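Local structure of BH1478 protein (Bacillus halodurans, 2QUP) at residues Q34-A39 against G84-E89; D51-L56 against R67-L72; E75-A80 against G138-I143; L113-A118 against N131-I136. The protein is of unknown function, a DUF327-family protein that folds as an up-and-down bundle of four helices. All coordinates share one frame; numbering follows the deposited sequence.

Contact 1 (Q34-A39 against G84-E89)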
loop_
_atom_site.group_PDB
_atom_site.type_symbol
_atom_site.label_atom_id
_atom_site.label_comp_id
_atom_site.label_asym_id
_atom_site.label_seq_id
_atom_site.Cartn_x
_atom_site.Cartn_y
_atom_site.Cartn_z
ATOM N N GLN A 34 -5.709 19.441 7.459
ATOM C CA GLN A 34 -4.468 19.156 8.157
ATOM C C GLN A 34 -4.423 17.698 8.557
ATOM O O GLN A 34 -3.364 17.080 8.525
ATOM C CB GLN A 34 -4.395 20.007 9.416
ATOM C CG GLN A 34 -3.906 21.418 9.192
ATOM C CD GLN A 34 -3.681 22.159 10.497
ATOM O OE1 GLN A 34 -3.944 21.631 11.584
ATOM N NE2 GLN A 34 -3.188 23.392 10.396
ATOM N N ARG A 35 -5.583 17.170 8.951
ATOM C CA ARG A 35 -5.748 15.757 9.251
ATOM C C ARG A 35 -5.399 14.889 8.044
ATOM O O ARG A 35 -4.669 13.899 8.179
ATOM C CB ARG A 35 -7.169 15.473 9.716
ATOM C CG ARG A 35 -7.369 14.054 10.187
ATOM C CD ARG A 35 -8.814 13.650 10.161
ATOM N NE ARG A 35 -8.982 12.315 10.721
ATOM C CZ ARG A 35 -10.154 11.706 10.874
ATOM N NH1 ARG A 35 -11.283 12.301 10.505
ATOM N NH2 ARG A 35 -10.194 10.492 11.398
ATOM N N ASP A 36 -5.898 15.288 6.871
ATOM C CA ASP A 36 -5.633 14.586 5.614
ATOM C C ASP A 36 -4.160 14.653 5.261
ATOM O O ASP A 36 -3.588 13.676 4.785
ATOM C CB ASP A 36 -6.463 15.181 4.470
ATOM C CG ASP A 36 -7.968 15.016 4.676
ATOM O OD1 ASP A 36 -8.739 15.667 3.943
ATOM O OD2 ASP A 36 -8.391 14.246 5.565
ATOM N N GLU A 37 -3.560 15.812 5.512
ATOM C CA GLU A 37 -2.153 16.060 5.221
ATOM C C GLU A 37 -1.225 15.172 6.044
ATOM O O GLU A 37 -0.294 14.571 5.504
ATOM C CB GLU A 37 -1.823 17.519 5.499
ATOM C CG GLU A 37 -1.202 18.253 4.337
ATOM C CD GLU A 37 -1.508 19.739 4.381
ATOM O OE1 GLU A 37 -1.111 20.404 5.367
ATOM O OE2 GLU A 37 -2.152 20.237 3.432
ATOM N N LYS A 38 -1.494 15.102 7.344
ATOM C CA LYS A 38 -0.717 14.288 8.271
ATOM C C LYS A 38 -0.877 12.818 7.977
ATOM O O LYS A 38 0.081 12.077 8.054
ATOM C CB LYS A 38 -1.125 14.564 9.724
ATOM C CG LYS A 38 -0.597 15.880 10.269
ATOM C CD LYS A 38 -0.886 16.022 11.758
ATOM C CE LYS A 38 -1.020 17.496 12.167
ATOM N NZ LYS A 38 -0.729 17.728 13.614
ATOM N N ALA A 39 -2.093 12.398 7.649
ATOM C CA ALA A 39 -2.351 11.017 7.254
ATOM C C ALA A 39 -1.582 10.646 5.986
ATOM O O ALA A 39 -1.023 9.552 5.890
ATOM C CB ALA A 39 -3.835 10.800 7.068
ATOM N N GLY A 84 -8.531 7.458 1.698
ATOM C CA GLY A 84 -9.303 7.425 0.454
ATOM C C GLY A 84 -10.790 7.722 0.555
ATOM O O GLY A 84 -11.319 8.543 -0.201
ATOM N N LEU A 85 -11.448 7.057 1.502
ATOM C CA LEU A 85 -12.873 7.223 1.738
ATOM C C LEU A 85 -13.212 8.598 2.293
ATOM O O LEU A 85 -14.292 9.115 2.015
ATOM C CB LEU A 85 -13.419 6.131 2.677
ATOM C CG LEU A 85 -13.399 4.660 2.233
ATOM C CD1 LEU A 85 -13.847 3.779 3.381
ATOM C CD2 LEU A 85 -14.262 4.396 0.980
ATOM N N ARG A 86 -12.308 9.188 3.070
ATOM C CA ARG A 86 -12.538 10.550 3.558
ATOM C C ARG A 86 -12.359 11.600 2.463
ATOM O O ARG A 86 -13.164 12.527 2.346
ATOM C CB ARG A 86 -11.643 10.868 4.745
ATOM C CG ARG A 86 -12.241 11.882 5.707
ATOM C CD ARG A 86 -11.492 11.904 7.040
ATOM N NE ARG A 86 -10.061 12.205 6.904
ATOM C CZ ARG A 86 -9.076 11.350 7.175
ATOM N NH1 ARG A 86 -9.350 10.123 7.597
ATOM N NH2 ARG A 86 -7.811 11.723 7.025
ATOM N N LEU A 87 -11.316 11.435 1.650
ATOM C CA LEU A 87 -11.048 12.324 0.522
ATOM C C LEU A 87 -12.166 12.349 -0.507
ATOM O O LEU A 87 -12.362 13.373 -1.160
ATOM C CB LEU A 87 -9.754 11.948 -0.184
ATOM C CG LEU A 87 -8.418 12.213 0.502
ATOM C CD1 LEU A 87 -7.285 11.917 -0.477
ATOM C CD2 LEU A 87 -8.344 13.637 1.043
ATOM N N GLU A 88 -12.876 11.223 -0.648
ATOM C CA GLU A 88 -14.064 11.130 -1.507
ATOM C C GLU A 88 -15.140 12.117 -1.068
ATOM O O GLU A 88 -15.813 12.720 -1.905
ATOM C CB GLU A 88 -14.652 9.713 -1.499
ATOM C CG GLU A 88 -13.857 8.656 -2.261
ATOM C CD GLU A 88 -13.962 8.741 -3.780
ATOM O OE1 GLU A 88 -15.072 8.538 -4.318
ATOM O OE2 GLU A 88 -12.916 8.971 -4.434
ATOM N N GLU A 89 -15.271 12.280 0.249
ATOM C CA GLU A 89 -16.182 13.234 0.865
ATOM C C GLU A 89 -15.599 14.651 1.039
ATOM O O GLU A 89 -16.029 15.396 1.920
ATOM C CB GLU A 89 -16.638 12.691 2.218
ATOM C CG GLU A 89 -17.514 11.446 2.144
ATOM C CD GLU A 89 -17.748 10.815 3.519
ATOM O OE1 GLU A 89 -18.057 11.559 4.479
ATOM O OE2 GLU A 89 -17.617 9.574 3.648
#
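Arg35 and Arg86 lay their guanidinium groups flat on each other, centres 3.9 Å apart and planes only 8° from parallel. The stack is offset: Arg35 NE sits over the middle of the Arg86 group, 3.7 Å from its CZ, and Arg86 NH1 sits over the middle of the Arg35 group. The edge of the Arg86 guanidinium is taken by Asp36 OD2, with Ala39 CB also near that plane. Arg86 meets the carboxylate side-on, using NE and NH2 on one oxygen: NE reaches Asp36 OD2 at 3.0 Å nearly along the C-O direction, and NH2 reaches the same OD2 at 3.0 Å from the anti side. Both bonds are somewhat bent, at 145° and 142°. A bend at chi3 of Arg86 places NE where it can reach the carboxylate, whereas the Arg35 chain runs extended from CG to NE across the gap. Two positive groups face to face should repel, and the carboxylate beside them probably offsets part of that cost. The other oxygen, Asp36 OD1, makes a salt bridge with Arg90 NE just beyond the second segment and rests 3.6 Å from Leu87 CD2. Asp36 is therefore shared by two arginines. The helix axes here are 11.2 Å apart and antiparallel, so long polar side chains do most of the bridging. This is a surface contact near one end of the four-helix bundle, joining helix 27-60 to the last turn of helix 63-88; Leu83 of helix 63-88 touches Asp36 and Ala39, and helix 98-120 lies against Leu85 and Glu88.

Contact 2 (D51-L56 against R67-L72)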
loop_
_atom_site.group_PDB
_atom_site.type_symbol
_atom_site.label_atom_id
_atom_site.label_comp_id
_atom_site.label_asym_id
_atom_site.label_seq_id
_atom_site.Cartn_x
_atom_site.Cartn_y
_atom_site.Cartn_z
ATOM N N ASP A 51 9.086 0.164 0.636
ATOM C CA ASP A 51 10.095 0.119 -0.443
ATOM C C ASP A 51 11.360 -0.632 -0.027
ATOM O O ASP A 51 11.901 -1.442 -0.781
ATOM C CB ASP A 51 10.509 1.534 -0.849
ATOM C CG ASP A 51 9.539 2.175 -1.792
ATOM O OD1 ASP A 51 8.833 1.449 -2.521
ATOM O OD2 ASP A 51 9.486 3.420 -1.808
ATOM N N ASP A 52 11.833 -0.336 1.178
ATOM C CA ASP A 52 13.056 -0.944 1.712
ATOM C C ASP A 52 12.877 -2.437 1.997
ATOM O O ASP A 52 13.792 -3.249 1.780
ATOM C CB ASP A 52 13.462 -0.251 3.019
ATOM C CG ASP A 52 14.062 1.109 2.797
ATOM O OD1 ASP A 52 14.618 1.343 1.702
ATOM O OD2 ASP A 52 13.976 1.943 3.732
ATOM N N GLN A 53 11.693 -2.792 2.493
ATOM C CA GLN A 53 11.417 -4.163 2.853
ATOM C C GLN A 53 11.145 -4.982 1.582
ATOM O O GLN A 53 11.363 -6.176 1.554
ATOM C CB GLN A 53 10.234 -4.216 3.833
ATOM C CG GLN A 53 9.930 -5.598 4.420
ATOM C CD GLN A 53 11.151 -6.348 4.933
ATOM O OE1 GLN A 53 11.893 -5.847 5.768
ATOM N NE2 GLN A 53 11.338 -7.571 4.456
ATOM N N GLY A 54 10.680 -4.322 0.534
ATOM C CA GLY A 54 10.268 -5.039 -0.665
ATOM C C GLY A 54 11.526 -5.389 -1.411
ATOM O O GLY A 54 11.657 -6.473 -1.972
ATOM N N LYS A 55 12.443 -4.426 -1.423
ATOM C CA LYS A 55 13.805 -4.628 -1.854
ATOM C C LYS A 55 14.560 -5.717 -1.096
ATOM O O LYS A 55 15.113 -6.629 -1.727
ATOM C CB LYS A 55 14.561 -3.301 -1.840
ATOM C CG LYS A 55 16.051 -3.439 -2.106
ATOM C CD LYS A 55 16.411 -2.868 -3.452
ATOM C CE LYS A 55 16.408 -3.929 -4.530
ATOM N NZ LYS A 55 16.551 -3.294 -5.875
ATOM N N LEU A 56 14.587 -5.640 0.241
ATOM C CA LEU A 56 15.138 -6.723 1.083
ATOM C C LEU A 56 14.591 -8.079 0.716
ATOM O O LEU A 56 15.365 -9.019 0.571
ATOM C CB LEU A 56 14.843 -6.486 2.574
ATOM C CG LEU A 56 15.622 -7.329 3.576
ATOM C CD1 LEU A 56 17.081 -7.394 3.178
ATOM C CD2 LEU A 56 15.490 -6.722 4.979
ATOM N N ARG A 67 6.956 -12.157 5.678
ATOM C CA ARG A 67 6.164 -11.806 6.845
ATOM C C ARG A 67 6.243 -10.298 7.122
ATOM O O ARG A 67 5.204 -9.639 7.250
ATOM C CB ARG A 67 6.632 -12.599 8.072
ATOM C CG ARG A 67 5.925 -13.942 8.306
ATOM C CD ARG A 67 6.729 -14.917 9.212
ATOM N NE ARG A 67 7.497 -14.246 10.265
ATOM C CZ ARG A 67 8.720 -14.602 10.663
ATOM N NH1 ARG A 67 9.344 -15.640 10.122
ATOM N NH2 ARG A 67 9.321 -13.920 11.625
ATOM N N LYS A 68 7.459 -9.753 7.187
ATOM C CA LYS A 68 7.649 -8.335 7.499
ATOM C C LYS A 68 7.061 -7.425 6.407
ATOM O O LYS A 68 6.453 -6.410 6.709
ATOM C CB LYS A 68 9.124 -8.010 7.784
ATOM C CG LYS A 68 9.390 -6.524 8.009
ATOM C CD LYS A 68 10.551 -6.223 8.943
ATOM C CE LYS A 68 10.688 -4.720 9.143
ATOM N NZ LYS A 68 9.384 -4.118 9.530
ATOM N N TYR A 69 7.224 -7.821 5.151
ATOM C CA TYR A 69 6.664 -7.114 3.985
ATOM C C TYR A 69 5.137 -6.994 4.037
ATOM O O TYR A 69 4.579 -5.891 3.968
ATOM C CB TYR A 69 7.052 -7.865 2.695
ATOM C CG TYR A 69 6.548 -7.175 1.447
ATOM C CD1 TYR A 69 7.104 -5.968 1.028
ATOM C CD2 TYR A 69 5.498 -7.710 0.699
ATOM C CE1 TYR A 69 6.641 -5.319 -0.112
ATOM C CE2 TYR A 69 5.018 -7.060 -0.436
ATOM C CZ TYR A 69 5.603 -5.873 -0.837
ATOM O OH TYR A 69 5.142 -5.235 -1.958
ATOM N N LYS A 70 4.476 -8.139 4.189
ATOM C CA LYS A 70 3.025 -8.196 4.193
ATOM C C LYS A 70 2.446 -7.536 5.438
ATOM O O LYS A 70 1.354 -7.016 5.370
ATOM C CB LYS A 70 2.537 -9.634 4.039
ATOM C CG LYS A 70 2.857 -10.216 2.651
ATOM C CD LYS A 70 2.640 -11.709 2.573
ATOM C CE LYS A 70 1.252 -12.152 2.982
ATOM N NZ LYS A 70 1.106 -13.590 2.625
ATOM N N GLU A 71 3.183 -7.519 6.544
ATOM C CA GLU A 71 2.673 -6.799 7.706
ATOM C C GLU A 71 2.701 -5.284 7.518
ATOM O O GLU A 71 1.835 -4.589 8.044
ATOM C CB GLU A 71 3.337 -7.254 9.007
ATOM C CG GLU A 71 2.713 -8.549 9.589
ATOM C CD GLU A 71 1.399 -8.307 10.339
ATOM O OE1 GLU A 71 0.319 -8.621 9.789
ATOM O OE2 GLU A 71 1.447 -7.802 11.482
ATOM N N LEU A 72 3.657 -4.785 6.739
ATOM C CA LEU A 72 3.708 -3.388 6.387
ATOM C C LEU A 72 2.629 -3.046 5.360
ATOM O O LEU A 72 1.958 -2.020 5.477
ATOM C CB LEU A 72 5.107 -3.032 5.865
ATOM C CG LEU A 72 6.272 -2.989 6.849
ATOM C CD1 LEU A 72 7.531 -2.682 6.083
ATOM C CD2 LEU A 72 6.049 -1.913 7.919
#
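Gln53 NE2 is hydrogen-bonded to Glu65 OE2, two residues before the second segment, while the rest of the Gln53 side chain crosses the Lys68 chain obliquely. No hydrogen bond crosses between 51-56 and 67-72 themselves. The two belong to a helical hairpin, helix 27-60 turning back into helix 63-88, and they run antiparallel with axes 9.1 Å apart. The backbones come nearest at Gln53 and Tyr69, whose CA atoms are 5.7 Å apart. Gln53 leaves its helix with CG anti to the backbone N (chi1 -173°), which brings CG to 3.6 Å from Tyr69 N. A bend at chi2 (47°) then swings CD toward Lys68, and OE1 comes to rest 3.4 Å from Lys68 CG; Lys68 has two deposited conformers, so the fit along its outer chain is tentative. The amide thus turns its carbonyl to aliphatic carbons and its nitrogen to a carboxylate.

On the inner side the Tyr69 ring lies against the backbone of the first helix. Gly54 has no side chain to stand between them, and the ring's CE1 approaches Gly54 CA to 3.7 Å, obliquely. Leu57 of the same helix and Leu112 of helix 98-120 also touch this tyrosine, which is buried where the hairpin meets the rest of the four-helix bundle. One turn further along, Leu72 touches Leu46, Lys49 and Ile50 of helix 27-60, and its CD1 ends 3.8 Å from Gln53 CB.

Contact 3 (E75-A80 against G138-I143)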
loop_
_atom_site.group_PDB
_atom_site.type_symbol
_atom_site.label_atom_id
_atom_site.label_comp_id
_atom_site.label_asym_id
_atom_site.label_seq_id
_atom_site.Cartn_x
_atom_site.Cartn_y
_atom_site.Cartn_z
ATOM N N GLU A 75 -0.753 -2.942 6.792
ATOM C CA GLU A 75 -0.941 -1.704 7.575
ATOM C C GLU A 75 -1.220 -0.461 6.710
ATOM O O GLU A 75 -1.992 0.423 7.097
ATOM C CB GLU A 75 0.278 -1.423 8.431
ATOM C CG GLU A 75 0.082 -0.233 9.363
ATOM C CD GLU A 75 1.338 0.148 10.079
ATOM O OE1 GLU A 75 1.276 1.029 10.973
ATOM O OE2 GLU A 75 2.383 -0.446 9.743
ATOM N N PHE A 76 -0.554 -0.397 5.562
ATOM C CA PHE A 76 -0.735 0.660 4.584
ATOM C C PHE A 76 -2.158 0.656 4.036
ATOM O O PHE A 76 -2.804 1.694 4.050
ATOM C CB PHE A 76 0.253 0.484 3.415
ATOM C CG PHE A 76 0.314 1.666 2.479
ATOM C CD1 PHE A 76 1.355 2.593 2.578
ATOM C CD2 PHE A 76 -0.668 1.851 1.488
ATOM C CE1 PHE A 76 1.424 3.706 1.700
ATOM C CE2 PHE A 76 -0.621 2.961 0.615
ATOM C CZ PHE A 76 0.434 3.882 0.699
ATOM N N VAL A 77 -2.602 -0.495 3.511
ATOM C CA VAL A 77 -3.952 -0.671 3.001
ATOM C C VAL A 77 -5.013 -0.127 3.962
ATOM O O VAL A 77 -5.848 0.672 3.563
ATOM C CB VAL A 77 -4.253 -2.114 2.630
ATOM C CG1 VAL A 77 -5.736 -2.288 2.232
ATOM C CG2 VAL A 77 -3.359 -2.553 1.465
ATOM N N GLY A 78 -4.947 -0.536 5.221
ATOM C CA GLY A 78 -5.859 -0.028 6.256
ATOM C C GLY A 78 -5.895 1.477 6.272
ATOM O O GLY A 78 -6.963 2.074 6.194
ATOM N N ASP A 79 -4.718 2.094 6.351
ATOM C CA ASP A 79 -4.614 3.547 6.487
ATOM C C ASP A 79 -4.944 4.303 5.211
ATOM O O ASP A 79 -5.473 5.405 5.269
ATOM C CB ASP A 79 -3.225 3.948 6.974
ATOM C CG ASP A 79 -2.989 3.595 8.430
ATOM O OD1 ASP A 79 -1.816 3.611 8.853
ATOM O OD2 ASP A 79 -3.964 3.299 9.154
ATOM N N ALA A 80 -4.608 3.719 4.063
ATOM C CA ALA A 80 -4.907 4.318 2.776
ATOM C C ALA A 80 -6.386 4.289 2.403
ATOM O O ALA A 80 -6.891 5.274 1.851
ATOM C CB ALA A 80 -4.084 3.675 1.685
ATOM N N GLY A 138 2.478 0.061 -7.020
ATOM C CA GLY A 138 1.639 0.753 -7.994
ATOM C C GLY A 138 0.155 0.734 -7.681
ATOM O O GLY A 138 -0.514 1.758 -7.758
ATOM N N LEU A 139 -0.363 -0.427 -7.303
ATOM C CA LEU A 139 -1.713 -0.501 -6.780
ATOM C C LEU A 139 -1.859 0.298 -5.464
ATOM O O LEU A 139 -2.837 1.036 -5.279
ATOM C CB LEU A 139 -2.125 -1.960 -6.607
ATOM C CG LEU A 139 -2.146 -2.780 -7.911
ATOM C CD1 LEU A 139 -2.233 -4.272 -7.635
ATOM C CD2 LEU A 139 -3.287 -2.342 -8.782
ATOM N N LEU A 140 -0.889 0.176 -4.577
ATOM C CA LEU A 140 -1.013 0.763 -3.218
ATOM C C LEU A 140 -1.190 2.269 -3.182
ATOM O O LEU A 140 -1.968 2.828 -2.373
ATOM C CB LEU A 140 0.213 0.411 -2.382
ATOM C CG LEU A 140 0.310 -0.964 -1.708
ATOM C CD1 LEU A 140 1.615 -1.046 -0.951
ATOM C CD2 LEU A 140 -0.861 -1.277 -0.784
ATOM N N ILE A 141 -0.417 2.949 -4.018
ATOM C CA ILE A 141 -0.457 4.409 -4.035
ATOM C C ILE A 141 -1.767 4.932 -4.645
ATOM O O ILE A 141 -2.173 6.059 -4.387
ATOM C CB ILE A 141 0.797 5.023 -4.728
ATOM C CG1 ILE A 141 0.936 4.510 -6.160
ATOM C CG2 ILE A 141 2.075 4.726 -3.943
ATOM C CD1 ILE A 141 2.077 5.140 -6.932
ATOM N N ASN A 142 -2.423 4.106 -5.458
ATOM C CA ASN A 142 -3.720 4.457 -6.030
ATOM C C ASN A 142 -4.917 4.277 -5.094
ATOM O O ASN A 142 -6.035 4.616 -5.473
ATOM C CB ASN A 142 -3.989 3.631 -7.265
ATOM C CG ASN A 142 -3.019 3.909 -8.381
ATOM O OD1 ASN A 142 -2.465 4.995 -8.491
ATOM N ND2 ASN A 142 -2.824 2.919 -9.234
ATOM N N ILE A 143 -4.698 3.714 -3.905
ATOM C CA ILE A 143 -5.803 3.422 -2.982
ATOM C C ILE A 143 -6.436 4.720 -2.557
ATOM O O ILE A 143 -7.650 4.894 -2.690
ATOM C CB ILE A 143 -5.395 2.570 -1.723
ATOM C CG1 ILE A 143 -5.175 1.104 -2.112
ATOM C CG2 ILE A 143 -6.557 2.526 -0.738
ATOM C CD1 ILE A 143 -4.360 0.277 -1.113
#
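Leu140 pushes its CD2 methyl into the notch between Phe76 and Val77, 3.9 Å from Phe76 CD2 and 3.6 Å from Val77 CG2. This is core packing in the four-helix bundle, between two helices that run the same way: segments 75-80 and 138-143 are inclined by 26°, with axes 9.5 Å apart. Such a parallel pair fits an up-and-down arrangement, in which the second and fourth helices share a direction.

The bumps and hollows answer each other along the interface. Val77 presents CG2 across the gap; with CG1 anti to the backbone N (chi1 174°), the other methyl takes the position beside that N. The Val77 side chain crosses those of Leu140 and Ile143 at about a right angle, its CG2 touching Leu140 CD2 and, more loosely, Ile143 CD1 at 4.0 Å. At Ala80 helix 63-88 carries only a methyl, and the backbones draw in to 5.9 Å between the CA atoms of Ala80 and Ile143. The branched Ile143 fills that shallow place, its CG2 3.6 Å from Ala80 CB and equally close to the Ala80 carbonyl carbon.

Other helices pack against these side chains. Met47 and Ile50 of helix 27-60 touch Phe76, while Val105 and Ile104 of helix 98-120 touch Val77 and Ile143. The Phe76 ring also turns an edge, rather than a face, to the backbone of helix 126-144: Leu140 O, which already accepts a bond from Ile143 N, lies near the ring plane 3.3 Å from Phe76 CE2.

Contact 4 (L113-A118 against N131-I136)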
loop_
_atom_site.group_PDB
_atom_site.type_symbol
_atom_site.label_atom_id
_atom_site.label_comp_id
_atom_site.label_asym_id
_atom_site.label_seq_id
_atom_site.Cartn_x
_atom_site.Cartn_y
_atom_site.Cartn_z
ATOM N N LEU A 113 -1.144 -12.750 -2.507
ATOM C CA LEU A 113 -1.252 -14.210 -2.479
ATOM C C LEU A 113 -0.356 -14.814 -3.554
ATOM O O LEU A 113 0.268 -15.838 -3.328
ATOM C CB LEU A 113 -2.703 -14.647 -2.700
ATOM C CG LEU A 113 -3.730 -14.350 -1.602
ATOM C CD1 LEU A 113 -5.164 -14.593 -2.114
ATOM C CD2 LEU A 113 -3.454 -15.178 -0.364
ATOM N N ASP A 114 -0.272 -14.153 -4.704
ATOM C CA ASP A 114 0.570 -14.620 -5.817
ATOM C C ASP A 114 2.060 -14.481 -5.537
ATOM O O ASP A 114 2.900 -15.220 -6.084
ATOM C CB ASP A 114 0.239 -13.836 -7.083
ATOM C CG ASP A 114 -1.045 -14.290 -7.728
ATOM O OD1 ASP A 114 -1.442 -13.650 -8.718
ATOM O OD2 ASP A 114 -1.654 -15.281 -7.255
ATOM N N LEU A 115 2.368 -13.510 -4.697
ATOM C CA LEU A 115 3.714 -13.253 -4.242
ATOM C C LEU A 115 4.169 -14.311 -3.247
ATOM O O LEU A 115 5.256 -14.853 -3.393
ATOM C CB LEU A 115 3.790 -11.859 -3.590
ATOM C CG LEU A 115 5.122 -11.429 -2.982
ATOM C CD1 LEU A 115 6.189 -11.258 -4.060
ATOM C CD2 LEU A 115 4.947 -10.140 -2.214
ATOM N N THR A 116 3.342 -14.573 -2.228
ATOM C CA THR A 116 3.522 -15.698 -1.329
ATOM C C THR A 116 3.866 -16.994 -2.037
ATOM O O THR A 116 4.825 -17.665 -1.681
ATOM C CB THR A 116 2.326 -15.878 -0.419
ATOM O OG1 THR A 116 2.013 -14.614 0.170
ATOM C CG2 THR A 116 2.666 -16.839 0.707
ATOM N N ASP A 117 3.112 -17.303 -3.077
ATOM C CA ASP A 117 3.361 -18.468 -3.889
ATOM C C ASP A 117 4.741 -18.476 -4.511
ATOM O O ASP A 117 5.438 -19.496 -4.494
ATOM C CB ASP A 117 2.305 -18.548 -4.972
ATOM C CG ASP A 117 1.647 -19.883 -5.012
ATOM O OD1 ASP A 117 0.958 -20.245 -4.026
ATOM O OD2 ASP A 117 1.846 -20.584 -6.028
ATOM N N ALA A 118 5.131 -17.330 -5.058
ATOM C CA ALA A 118 6.370 -17.205 -5.811
ATOM C C ALA A 118 7.574 -17.329 -4.877
ATOM O O ALA A 118 8.605 -17.888 -5.239
ATOM C CB ALA A 118 6.396 -15.879 -6.530
ATOM N N ASN A 131 9.682 -7.140 -9.495
ATOM C CA ASN A 131 8.555 -6.706 -10.329
ATOM C C ASN A 131 7.222 -6.814 -9.625
ATOM O O ASN A 131 6.422 -5.881 -9.686
ATOM C CB ASN A 131 8.514 -7.471 -11.646
ATOM C CG ASN A 131 9.694 -7.135 -12.543
ATOM O OD1 ASN A 131 10.077 -5.968 -12.684
ATOM N ND2 ASN A 131 10.283 -8.158 -13.150
ATOM N N MET A 132 7.035 -7.934 -8.918
ATOM C CA MET A 132 5.811 -8.221 -8.172
ATOM C C MET A 132 5.567 -7.187 -7.082
ATOM O O MET A 132 4.435 -6.733 -6.892
ATOM C CB MET A 132 5.870 -9.626 -7.548
ATOM C CG MET A 132 5.773 -10.792 -8.543
ATOM S SD MET A 132 6.197 -12.390 -7.793
ATOM C CE MET A 132 6.712 -13.331 -9.243
ATOM N N VAL A 133 6.625 -6.820 -6.357
ATOM C CA VAL A 133 6.484 -5.788 -5.322
ATOM C C VAL A 133 6.284 -4.382 -5.918
ATOM O O VAL A 133 5.730 -3.508 -5.281
ATOM C CB VAL A 133 7.626 -5.825 -4.264
ATOM C CG1 VAL A 133 7.864 -7.264 -3.746
ATOM C CG2 VAL A 133 8.917 -5.215 -4.805
ATOM N N GLY A 134 6.726 -4.169 -7.150
ATOM C CA GLY A 134 6.659 -2.848 -7.762
ATOM C C GLY A 134 5.264 -2.630 -8.300
ATOM O O GLY A 134 4.784 -1.508 -8.354
ATOM N N GLU A 135 4.620 -3.735 -8.682
ATOM C CA GLU A 135 3.215 -3.780 -9.069
ATOM C C GLU A 135 2.313 -3.476 -7.911
ATOM O O GLU A 135 1.390 -2.699 -8.037
ATOM C CB GLU A 135 2.869 -5.181 -9.492
ATOM C CG GLU A 135 2.860 -5.375 -10.958
ATOM C CD GLU A 135 2.085 -6.599 -11.321
ATOM O OE1 GLU A 135 2.730 -7.620 -11.634
ATOM O OE2 GLU A 135 0.832 -6.550 -11.261
ATOM N N ILE A 136 2.568 -4.161 -6.811
ATOM C CA ILE A 136 1.836 -3.958 -5.563
ATOM C C ILE A 136 1.898 -2.500 -5.191
ATOM O O ILE A 136 0.853 -1.888 -4.987
ATOM C CB ILE A 136 2.363 -4.886 -4.435
ATOM C CG1 ILE A 136 1.941 -6.334 -4.746
ATOM C CG2 ILE A 136 1.843 -4.434 -3.029
ATOM C CD1 ILE A 136 2.834 -7.428 -4.138
#
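Leu115 divides its two methyls between neighbouring turns of the facing helix. CD1 meets Met132, 3.9 Å from its CB and as far from its SD, while CD2 meets Ile136 CD1 at 3.9 Å; the leucine and isoleucine side chains cross at about a right angle. Val133 brings a looser third touch, its CG1 4.3 Å from Leu115 CD1. One turn on from Leu115, Ala118 offers its CB to the end of Met132, with SD 3.7 Å away and the CE methyl equally near. Met132 runs extended beyond CG, its chi2 of 168° placing SD anti to CA, and so the thioether reaches over to Ala118; a second deposited conformer makes that outer fit less certain.

All of this is apolar, without a hydrogen bond between the segments. It joins the last two helices of the four-helix bundle, 98-120 and 126-144, near the turn that links them. They form an antiparallel hairpin at 167°, with axes 10.5 Å apart here.

Around this, Tyr69 of helix 63-88 packs on Leu115, Val133 and Ile136, and Lys111 and Leu112, just before the first segment, touch Ile136. Leu66 of helix 63-88 touches Thr116, whose OG1 is hydrogen-bonded to Leu112 O of its own helix and to Lys70 NZ of helix 63-88.

Helix 63-88 ties contacts 1, 2 and 3 together, and helix 126-144 carries contacts 3 and 4. Contacts 1 and 2 join the same two helices at places about 25 Å apart (centres), on opposite sides of the chain's centre. Contact 3 lies between them, about 13 Å and 14 Å from their centres and only 3 Å from that of the chain. Contacts 2 and 4, centres about 11 Å apart, touch directly: Tyr69 CE2 is 3.6 Å from Leu115 CD2, Tyr69 OH 3.4 Å from Val133 CB, and Lys70 NZ probably hydrogen-bonds to Thr116 OG1 at 2.8 Å. Tyr69 thus connects the two hairpins. No active site is known.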